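Local coordinates for ribokinase (Arabidopsis thaliana, PDB 6ILS), which catalyses the magnesium-dependent transfer of a phosphoryl group from ATP to O-5 of D-ribose, giving D-ribose 5-phosphate, at residues B[35-43]-B[69-77]; B[246-257]-B[284-295]. All blocks are in the same frame, centred on the assembly; numbering follows the deposited sequence.

Interaction 1: residues B[35-43]-B[69-77]. With RIB (alpha-D-ribofuranose), chain F.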
loop_
_atom_site.group_PDB
_atom_site.type_symbol
_atom_site.label_atom_id
_atom_site.label_comp_id
_atom_site.label_asym_id
_atom_site.label_seq_id
_atom_site.Cartn_x
_atom_site.Cartn_y
_atom_site.Cartn_z
ATOM N N GLN B 35 -3.720 5.378 -6.050
ATOM C CA GLN B 35 -3.436 4.277 -6.948
ATOM C C GLN B 35 -2.161 3.598 -6.472
ATOM O O GLN B 35 -1.247 4.265 -6.011
ATOM C CB GLN B 35 -3.287 4.773 -8.379
ATOM C CG GLN B 35 -3.453 3.709 -9.440
ATOM C CD GLN B 35 -3.527 4.302 -10.837
ATOM O OE1 GLN B 35 -3.505 5.523 -11.002
ATOM N NE2 GLN B 35 -3.612 3.440 -11.850
ATOM N N THR B 36 -2.114 2.272 -6.546
ATOM C CA THR B 36 -0.892 1.531 -6.219
ATOM C C THR B 36 -0.323 0.934 -7.491
ATOM O O THR B 36 -1.006 0.180 -8.188
ATOM C CB THR B 36 -1.143 0.413 -5.192
ATOM O OG1 THR B 36 -1.439 0.997 -3.917
ATOM C CG2 THR B 36 0.101 -0.462 -5.055
ATOM N N LEU B 37 0.930 1.275 -7.799
ATOM C CA LEU B 37 1.534 0.851 -9.059
ATOM C C LEU B 37 2.887 0.167 -8.846
ATOM O O LEU B 37 3.559 0.400 -7.841
ATOM C CB LEU B 37 1.702 2.052 -9.998
ATOM C CG LEU B 37 0.445 2.753 -10.522
ATOM C CD1 LEU B 37 0.813 4.054 -11.218
ATOM C CD2 LEU B 37 -0.324 1.843 -11.473
ATOM N N ALA B 38 3.256 -0.676 -9.802
ATOM C CA ALA B 38 4.555 -1.326 -9.815
ATOM C C ALA B 38 5.641 -0.305 -10.121
ATOM O O ALA B 38 5.523 0.474 -11.062
ATOM C CB ALA B 38 4.577 -2.432 -10.833
ATOM N N GLY B 39 6.709 -0.313 -9.329
ATOM C CA GLY B 39 7.773 0.652 -9.522
ATOM C C GLY B 39 9.045 0.224 -8.816
ATOM O O GLY B 39 9.295 -0.964 -8.624
ATOM N N GLY B 40 9.825 1.209 -8.399
ATOM C CA GLY B 40 11.167 0.957 -7.921
ATOM C C GLY B 40 12.147 1.201 -9.054
ATOM O O GLY B 40 11.894 0.802 -10.198
ATOM N N LYS B 41 13.294 1.808 -8.748
ATOM C CA LYS B 41 14.234 2.165 -9.824
ATOM C C LYS B 41 14.734 0.943 -10.571
ATOM O O LYS B 41 14.839 0.972 -11.780
ATOM C CB LYS B 41 15.413 2.990 -9.270
ATOM C CG LYS B 41 14.952 4.380 -8.881
ATOM C CD LYS B 41 15.995 5.227 -8.187
ATOM C CE LYS B 41 15.346 6.568 -7.769
ATOM N NZ LYS B 41 14.898 7.364 -8.961
ATOM N N GLY B 42 15.000 -0.150 -9.869
ATOM C CA GLY B 42 15.493 -1.351 -10.516
ATOM C C GLY B 42 14.441 -1.987 -11.402
ATOM O O GLY B 42 14.720 -2.317 -12.546
ATOM N N ALA B 43 13.234 -2.177 -10.867
ATOM C CA ALA B 43 12.171 -2.793 -11.657
ATOM C C ALA B 43 11.825 -1.897 -12.851
ATOM O O ALA B 43 11.565 -2.398 -13.939
ATOM C CB ALA B 43 10.910 -3.066 -10.790
ATOM N N LYS B 69 3.669 -9.717 -5.614
ATOM C CA LYS B 69 2.949 -10.269 -6.746
ATOM C C LYS B 69 2.664 -9.220 -7.816
ATOM O O LYS B 69 2.728 -9.511 -9.011
ATOM C CB LYS B 69 1.630 -10.901 -6.282
ATOM C CG LYS B 69 1.049 -11.885 -7.287
ATOM C CD LYS B 69 0.698 -13.203 -6.592
ATOM C CE LYS B 69 0.883 -14.406 -7.508
ATOM N NZ LYS B 69 0.660 -15.698 -6.783
ATOM N N LEU B 70 2.319 -8.018 -7.370
ATOM C CA LEU B 70 2.110 -6.884 -8.260
ATOM C C LEU B 70 3.333 -6.683 -9.158
ATOM O O LEU B 70 3.219 -6.532 -10.366
ATOM C CB LEU B 70 1.833 -5.627 -7.437
ATOM C CG LEU B 70 1.820 -4.256 -8.112
ATOM C CD1 LEU B 70 0.648 -4.140 -9.079
ATOM C CD2 LEU B 70 1.779 -3.173 -7.035
ATOM N N ILE B 71 4.499 -6.686 -8.534
ATOM C CA ILE B 71 5.754 -6.481 -9.254
ATOM C C ILE B 71 6.000 -7.582 -10.281
ATOM O O ILE B 71 6.279 -7.317 -11.445
ATOM C CB ILE B 71 6.958 -6.456 -8.298
ATOM C CG1 ILE B 71 6.775 -5.427 -7.175
ATOM C CG2 ILE B 71 8.246 -6.249 -9.086
ATOM C CD1 ILE B 71 6.631 -4.017 -7.648
ATOM N N ALA B 72 5.906 -8.821 -9.816
ATOM C CA ALA B 72 6.150 -9.991 -10.646
ATOM C C ALA B 72 5.238 -9.982 -11.865
ATOM O O ALA B 72 5.669 -10.241 -12.981
ATOM C CB ALA B 72 5.948 -11.249 -9.832
ATOM N N GLU B 73 3.969 -9.667 -11.640
ATOM C CA GLU B 73 2.996 -9.619 -12.726
ATOM C C GLU B 73 3.325 -8.534 -13.750
ATOM O O GLU B 73 3.248 -8.760 -14.965
ATOM C CB GLU B 73 1.588 -9.401 -12.157
ATOM C CG GLU B 73 1.036 -10.644 -11.460
ATOM C CD GLU B 73 -0.252 -10.385 -10.680
ATOM O OE1 GLU B 73 -0.649 -9.202 -10.537
ATOM O OE2 GLU B 73 -0.860 -11.372 -10.198
ATOM N N ALA B 74 3.689 -7.358 -13.258
ATOM C CA ALA B 74 3.989 -6.230 -14.135
ATOM C C ALA B 74 5.212 -6.507 -15.004
ATOM O O ALA B 74 5.237 -6.134 -16.175
ATOM C CB ALA B 74 4.200 -4.946 -13.305
ATOM N N LEU B 75 6.208 -7.191 -14.439
ATOM C CA LEU B 75 7.494 -7.394 -15.114
ATOM C C LEU B 75 7.542 -8.612 -16.015
ATOM O O LEU B 75 8.249 -8.616 -17.010
ATOM C CB LEU B 75 8.620 -7.534 -14.080
ATOM C CG LEU B 75 8.970 -6.310 -13.240
ATOM C CD1 LEU B 75 10.229 -6.614 -12.409
ATOM C CD2 LEU B 75 9.209 -5.112 -14.133
ATOM N N GLY B 76 6.805 -9.652 -15.641
ATOM C CA GLY B 76 6.964 -10.962 -16.250
ATOM C C GLY B 76 6.341 -11.213 -17.612
ATOM O O GLY B 76 6.206 -10.304 -18.433
ATOM N N ASP B 77 5.968 -12.474 -17.846
ATOM C CA ASP B 77 5.561 -12.949 -19.170
ATOM C C ASP B 77 4.252 -12.340 -19.663
ATOM O O ASP B 77 4.007 -12.274 -20.870
ATOM C CB ASP B 77 5.449 -14.478 -19.162
HETATM O O5 RIB F . 12.456 6.469 -10.244
HETATM C C5 RIB F . 11.169 6.067 -9.855
HETATM C C4 RIB F . 11.230 5.284 -8.709
HETATM O O4 RIB F . 11.982 5.948 -7.583
HETATM C C3 RIB F . 9.740 5.207 -8.159
HETATM O O3 RIB F . 9.049 4.064 -8.859
HETATM C C2 RIB F . 9.825 5.155 -6.907
HETATM O O2 RIB F . 9.426 3.842 -6.345
HETATM C C1 RIB F . 11.399 5.522 -6.493
HETATM O O1 RIB F . 12.040 4.398 -6.011
#
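Ala-38 meets Ala-74 methyl to methyl, CB to CB 3.5 Å, and at this point strand 35-39 rests on helix 69-75. The two axes come within 7.9 Å at an angle of 60°, a spacing that side chains as small as alanine permit. The rest of the interface is apolar too. Leu-70, with CG anti to the backbone N (chi1 169°), brings CD2 against Thr-36 CG2 at 3.8 Å and against the backbone between Leu-37 and Ala-38. Ile-71 ends with CD1 against Ala-38 CA and Gly-39 N, while Leu-75 lays its two branches on Ala-43, CD1 on the methyl and CD2 on the carbonyl oxygen.

The ribose takes up polar groups of segment 35-43. Gly-40 N donates to ribose O3 (3.0 Å, a nearly straight bond), and Lys-41, its chain bent at the last torsion, brings NZ to 2.9 Å from O5. Glycine suits position 39 because a CB would run into O3, and position 40 because its backbone angles would jam a CB against the preceding carbonyl. Asp-14, Asn-12, Glu-144 and Asp-259 also bind the ribose.

The chemistry is thus divided: hydrocarbon joins strand to helix, while backbone N-H and ammonium groups are turned to the substrate.

Interaction 2: residues B[246-257]-B[284-295]. With NA (sodium ion), chain G; ATP (adenosine-5'-triphosphate), chain E.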
loop_
_atom_site.group_PDB
_atom_site.type_symbol
_atom_site.label_atom_id
_atom_site.label_comp_id
_atom_site.label_asym_id
_atom_site.label_seq_id
_atom_site.Cartn_x
_atom_site.Cartn_y
_atom_site.Cartn_z
ATOM N N ILE B 246 14.073 15.797 -26.172
ATOM C CA ILE B 246 13.154 15.635 -27.289
ATOM C C ILE B 246 11.793 16.065 -26.737
ATOM O O ILE B 246 11.214 15.377 -25.909
ATOM C CB ILE B 246 13.118 14.189 -27.807
ATOM C CG1 ILE B 246 14.533 13.683 -28.157
ATOM C CG2 ILE B 246 12.174 14.063 -28.984
ATOM C CD1 ILE B 246 15.196 14.434 -29.234
ATOM N N PRO B 247 11.294 17.233 -27.155
ATOM C CA PRO B 247 10.140 17.759 -26.422
ATOM C C PRO B 247 8.917 16.847 -26.523
ATOM O O PRO B 247 8.672 16.265 -27.577
ATOM C CB PRO B 247 9.888 19.113 -27.097
ATOM C CG PRO B 247 11.187 19.449 -27.785
ATOM C CD PRO B 247 11.732 18.136 -28.234
ATOM N N ALA B 248 8.225 16.685 -25.403
ATOM C CA ALA B 248 7.021 15.874 -25.319
ATOM C C ALA B 248 5.827 16.745 -25.675
ATOM O O ALA B 248 5.817 17.932 -25.347
ATOM C CB ALA B 248 6.863 15.310 -23.933
ATOM N N ALA B 249 4.827 16.172 -26.342
ATOM C CA ALA B 249 3.629 16.943 -26.680
ATOM C C ALA B 249 2.918 17.441 -25.414
ATOM O O ALA B 249 2.533 18.610 -25.328
ATOM C CB ALA B 249 2.684 16.112 -27.538
ATOM N N GLN B 250 2.736 16.553 -24.439
ATOM C CA GLN B 250 2.317 16.966 -23.095
ATOM C C GLN B 250 3.054 16.198 -22.015
ATOM O O GLN B 250 3.268 14.998 -22.145
ATOM C CB GLN B 250 0.830 16.749 -22.830
ATOM C CG GLN B 250 -0.059 16.406 -23.992
ATOM C CD GLN B 250 -1.433 15.956 -23.498
ATOM O OE1 GLN B 250 -1.847 16.315 -22.386
ATOM N NE2 GLN B 250 -2.134 15.159 -24.310
ATOM N N VAL B 251 3.380 16.880 -20.925
ATOM C CA VAL B 251 3.910 16.202 -19.744
ATOM C C VAL B 251 2.795 15.778 -18.807
ATOM O O VAL B 251 2.178 16.611 -18.141
ATOM C CB VAL B 251 4.876 17.087 -18.970
ATOM C CG1 VAL B 251 5.467 16.302 -17.794
ATOM C CG2 VAL B 251 5.970 17.600 -19.891
ATOM N N VAL B 252 2.541 14.480 -18.750
ATOM C CA VAL B 252 1.505 13.937 -17.887
ATOM C C VAL B 252 2.072 13.507 -16.539
ATOM O O VAL B 252 1.476 13.756 -15.495
ATOM C CB VAL B 252 0.801 12.738 -18.565
ATOM C CG1 VAL B 252 -0.001 11.916 -17.565
ATOM C CG2 VAL B 252 -0.078 13.224 -19.700
ATOM N N ASP B 253 3.237 12.872 -16.563
ATOM C CA ASP B 253 3.806 12.298 -15.357
ATOM C C ASP B 253 5.258 11.921 -15.610
ATOM O O ASP B 253 5.528 11.000 -16.378
ATOM C CB ASP B 253 2.995 11.077 -14.920
ATOM C CG ASP B 253 3.563 10.394 -13.697
ATOM O OD1 ASP B 253 4.359 11.015 -12.957
ATOM O OD2 ASP B 253 3.197 9.229 -13.455
ATOM N N THR B 254 6.184 12.616 -14.953
ATOM C CA THR B 254 7.607 12.333 -15.144
ATOM C C THR B 254 8.116 11.149 -14.335
ATOM O O THR B 254 9.279 10.791 -14.445
ATOM C CB THR B 254 8.478 13.539 -14.791
ATOM O OG1 THR B 254 8.300 13.849 -13.404
ATOM C CG2 THR B 254 8.102 14.732 -15.654
ATOM N N THR B 255 7.255 10.513 -13.544
ATOM C CA THR B 255 7.698 9.362 -12.774
ATOM C C THR B 255 8.248 8.260 -13.693
ATOM O O THR B 255 7.586 7.843 -14.652
ATOM C CB THR B 255 6.558 8.781 -11.906
ATOM O OG1 THR B 255 6.021 9.817 -11.066
ATOM C CG2 THR B 255 7.087 7.647 -11.046
ATOM N N GLY B 256 9.464 7.809 -13.398
ATOM C CA GLY B 256 10.096 6.736 -14.148
ATOM C C GLY B 256 10.888 7.205 -15.368
ATOM O O GLY B 256 11.554 6.411 -16.030
ATOM N N ALA B 257 10.837 8.496 -15.668
ATOM C CA ALA B 257 11.496 8.990 -16.885
ATOM C C ALA B 257 13.021 8.962 -16.794
ATOM O O ALA B 257 13.701 8.680 -17.781
ATOM C CB ALA B 257 11.015 10.394 -17.205
ATOM N N ALA B 284 14.683 10.273 -26.529
ATOM C CA ALA B 284 13.407 9.943 -27.160
ATOM C C ALA B 284 12.587 9.050 -26.248
ATOM O O ALA B 284 11.383 9.246 -26.096
ATOM C CB ALA B 284 13.639 9.262 -28.512
ATOM N N ALA B 285 13.239 8.093 -25.594
ATOM C CA ALA B 285 12.477 7.158 -24.765
ATOM C C ALA B 285 11.933 7.872 -23.542
ATOM O O ALA B 285 10.782 7.660 -23.170
ATOM C CB ALA B 285 13.330 5.960 -24.361
ATOM N N ALA B 286 12.740 8.735 -22.920
ATOM C CA ALA B 286 12.263 9.521 -21.776
ATOM C C ALA B 286 11.123 10.478 -22.184
ATOM O O ALA B 286 10.204 10.715 -21.414
ATOM C CB ALA B 286 13.414 10.319 -21.147
ATOM N N SER B 287 11.217 11.043 -23.383
ATOM C CA SER B 287 10.144 11.916 -23.914
ATOM C C SER B 287 8.798 11.204 -23.938
ATOM O O SER B 287 7.769 11.751 -23.512
ATOM C CB SER B 287 10.484 12.381 -25.331
ATOM O OG SER B 287 9.587 13.404 -25.742
ATOM N N LEU B 288 8.801 9.984 -24.455
ATOM C CA LEU B 288 7.563 9.206 -24.515
ATOM C C LEU B 288 7.042 8.844 -23.122
ATOM O O LEU B 288 5.826 8.898 -22.865
ATOM C CB LEU B 288 7.775 7.953 -25.343
ATOM C CG LEU B 288 8.059 8.255 -26.815
ATOM C CD1 LEU B 288 8.438 6.992 -27.565
ATOM C CD2 LEU B 288 6.842 8.933 -27.468
ATOM N N CYS B 289 7.967 8.477 -22.238
ATOM C CA CYS B 289 7.638 8.124 -20.854
ATOM C C CYS B 289 6.847 9.211 -20.123
ATOM O O CYS B 289 5.943 8.902 -19.354
ATOM C CB CYS B 289 8.926 7.811 -20.073
ATOM S SG CYS B 289 8.686 7.480 -18.305
ATOM N N VAL B 290 7.189 10.475 -20.336
ATOM C CA VAL B 290 6.568 11.528 -19.545
ATOM C C VAL B 290 5.160 11.838 -20.040
ATOM O O VAL B 290 4.453 12.627 -19.421
ATOM C CB VAL B 290 7.397 12.843 -19.536
ATOM C CG1 VAL B 290 8.833 12.582 -19.017
ATOM C CG2 VAL B 290 7.431 13.503 -20.907
ATOM N N GLN B 291 4.750 11.212 -21.143
ATOM C CA GLN B 291 3.441 11.523 -21.711
ATOM C C GLN B 291 2.352 10.543 -21.274
ATOM O O GLN B 291 1.210 10.638 -21.724
ATOM C CB GLN B 291 3.550 11.583 -23.233
ATOM C CG GLN B 291 4.644 12.551 -23.681
ATOM C CD GLN B 291 4.678 12.781 -25.166
ATOM O OE1 GLN B 291 3.665 13.124 -25.773
ATOM N NE2 GLN B 291 5.849 12.597 -25.770
ATOM N N VAL B 292 2.696 9.630 -20.370
ATOM C CA VAL B 292 1.758 8.625 -19.866
ATOM C C VAL B 292 1.904 8.489 -18.346
ATOM O O VAL B 292 3.010 8.569 -17.812
ATOM C CB VAL B 292 1.983 7.255 -20.557
ATOM C CG1 VAL B 292 1.225 6.129 -19.842
ATOM C CG2 VAL B 292 1.592 7.328 -22.022
ATOM N N LYS B 293 0.795 8.294 -17.633
ATOM C CA LYS B 293 0.866 8.223 -16.175
ATOM C C LYS B 293 1.372 6.858 -15.701
ATOM O O LYS B 293 1.087 5.832 -16.314
ATOM C CB LYS B 293 -0.507 8.553 -15.554
ATOM C CG LYS B 293 -0.580 8.366 -14.031
ATOM C CD LYS B 293 -1.270 9.525 -13.310
ATOM C CE LYS B 293 -0.269 10.626 -12.974
ATOM N NZ LYS B 293 -0.725 11.524 -11.875
ATOM N N GLY B 294 2.147 6.861 -14.618
ATOM C CA GLY B 294 2.711 5.649 -14.050
ATOM C C GLY B 294 4.126 5.403 -14.547
ATOM O O GLY B 294 4.509 5.925 -15.589
ATOM N N ALA B 295 4.909 4.617 -13.815
ATOM C CA ALA B 295 6.274 4.316 -14.251
ATOM C C ALA B 295 6.280 3.215 -15.308
ATOM O O ALA B 295 6.403 3.484 -16.505
ATOM C CB ALA B 295 7.149 3.921 -13.061
HETATM NA NA NA G . 5.529 8.395 -16.761
HETATM P PG ATP E . 16.068 11.901 -12.634
HETATM O O1G ATP E . 17.194 10.948 -12.456
HETATM O O2G ATP E . 14.737 11.165 -12.635
HETATM O O3G ATP E . 16.015 12.894 -11.514
HETATM P PB ATP E . 16.040 14.182 -14.277
HETATM O O1B ATP E . 16.396 14.508 -15.661
HETATM O O2B ATP E . 16.852 15.036 -13.416
HETATM O O3B ATP E . 16.340 12.650 -14.025
HETATM P PA ATP E . 13.230 14.777 -14.736
HETATM O O1A ATP E . 13.124 16.289 -14.904
HETATM O O2A ATP E . 11.993 14.248 -14.058
HETATM O O3A ATP E . 14.500 14.426 -13.855
HETATM O "O5'" ATP E . 13.339 14.113 -16.150
HETATM C "C5'" ATP E . 13.561 12.722 -16.271
HETATM C "C4'" ATP E . 13.856 12.417 -17.799
HETATM O "O4'" ATP E . 12.683 12.941 -18.656
HETATM C "C3'" ATP E . 14.880 13.064 -18.161
HETATM O "O3'" ATP E . 15.653 12.289 -19.095
HETATM C "C2'" ATP E . 14.339 14.429 -18.935
HETATM O "O2'" ATP E . 15.408 14.872 -19.819
HETATM C "C1'" ATP E . 13.263 14.091 -19.518
HETATM N N9 ATP E . 12.265 15.173 -19.425
HETATM C C8 ATP E . 11.757 16.025 -18.487
HETATM N N7 ATP E . 10.827 16.806 -19.100
HETATM C C5 ATP E . 10.754 16.427 -20.418
HETATM C C6 ATP E . 9.976 16.891 -21.477
HETATM N N6 ATP E . 9.000 17.945 -21.458
HETATM N N1 ATP E . 10.112 16.340 -22.682
HETATM C C2 ATP E . 11.005 15.307 -22.881
HETATM N N3 ATP E . 11.766 14.842 -21.857
HETATM C C4 ATP E . 11.637 15.415 -20.620
#
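Val-290 wedges between Ala-248 and Ala-257, its CG1 reaching the methyl of Ala-257 and its CG2 that of Ala-248, each at 3.6 Å. Ala-248 CB in turn sits against the flat amide of Gln-291, whose NE2 is held by Ser-287 O lying in the amide plane. Small residues suit the hollow for the nucleotide: Ala-257 and Ala-286 face the ATP sugar. Ala-248 N bonds weakly to adenine N1. With chi1 at -169°, Ser-287 turns OG away from its own N to donate to Ile-246 O (2.6 Å) from above the carbonyl plane; that oxygen also lies close to adenine C2.

Val-290 O receives two N-H groups, Val-252 N nearly head-on and Asp-253 N from above the carbonyl plane. Asp-253 fills the next recess. Its OD2 takes Gly-294 N (2.8 Å) on the anti lone pair; OD1 accepts Thr-255 OG1 on the syn lone pair and Thr-255 N from above the carboxylate, making an Asx turn. Replacing Asp-253 by an alanine is likely to leave Gly-294 N, Thr-255 N and the Thr-255 hydroxyl without this carboxylate, and the two loops less firmly joined. Gly-256 suits its tight corner, where a CB would crowd Ala-295.

Five carbonyl oxygens, of Asp-253, Thr-255, Cys-289, Val-292 and Gly-294, surround a sodium ion at 2.6 to 3.0 Å, a site consistent with the monovalent-cation (potassium) site of PfkB-family ribokinases, beside the ATP pocket.

Along the chain the contacts come in series, neither nested nor crossed. Interaction 1 closes first: strand 33-39 passes into helix 41-51 and strand 56-63, and helix 66-75 then returns to pack on the strand, tying the four-stranded sheet to the helical layer of the large sheet. Interaction 2 opens far later, after strand 241-243; the loop 246-257 leads into helices 257-270 and 275-289, and the end of the second comes back to that loop. Their centres lie 18 Å apart, yet they touch where Leu-37 CD1 packs on Gly-294 CA at 3.8 Å, so the strand that leads into the ribose-binding turn abuts the cation-binding loop at Gly-294.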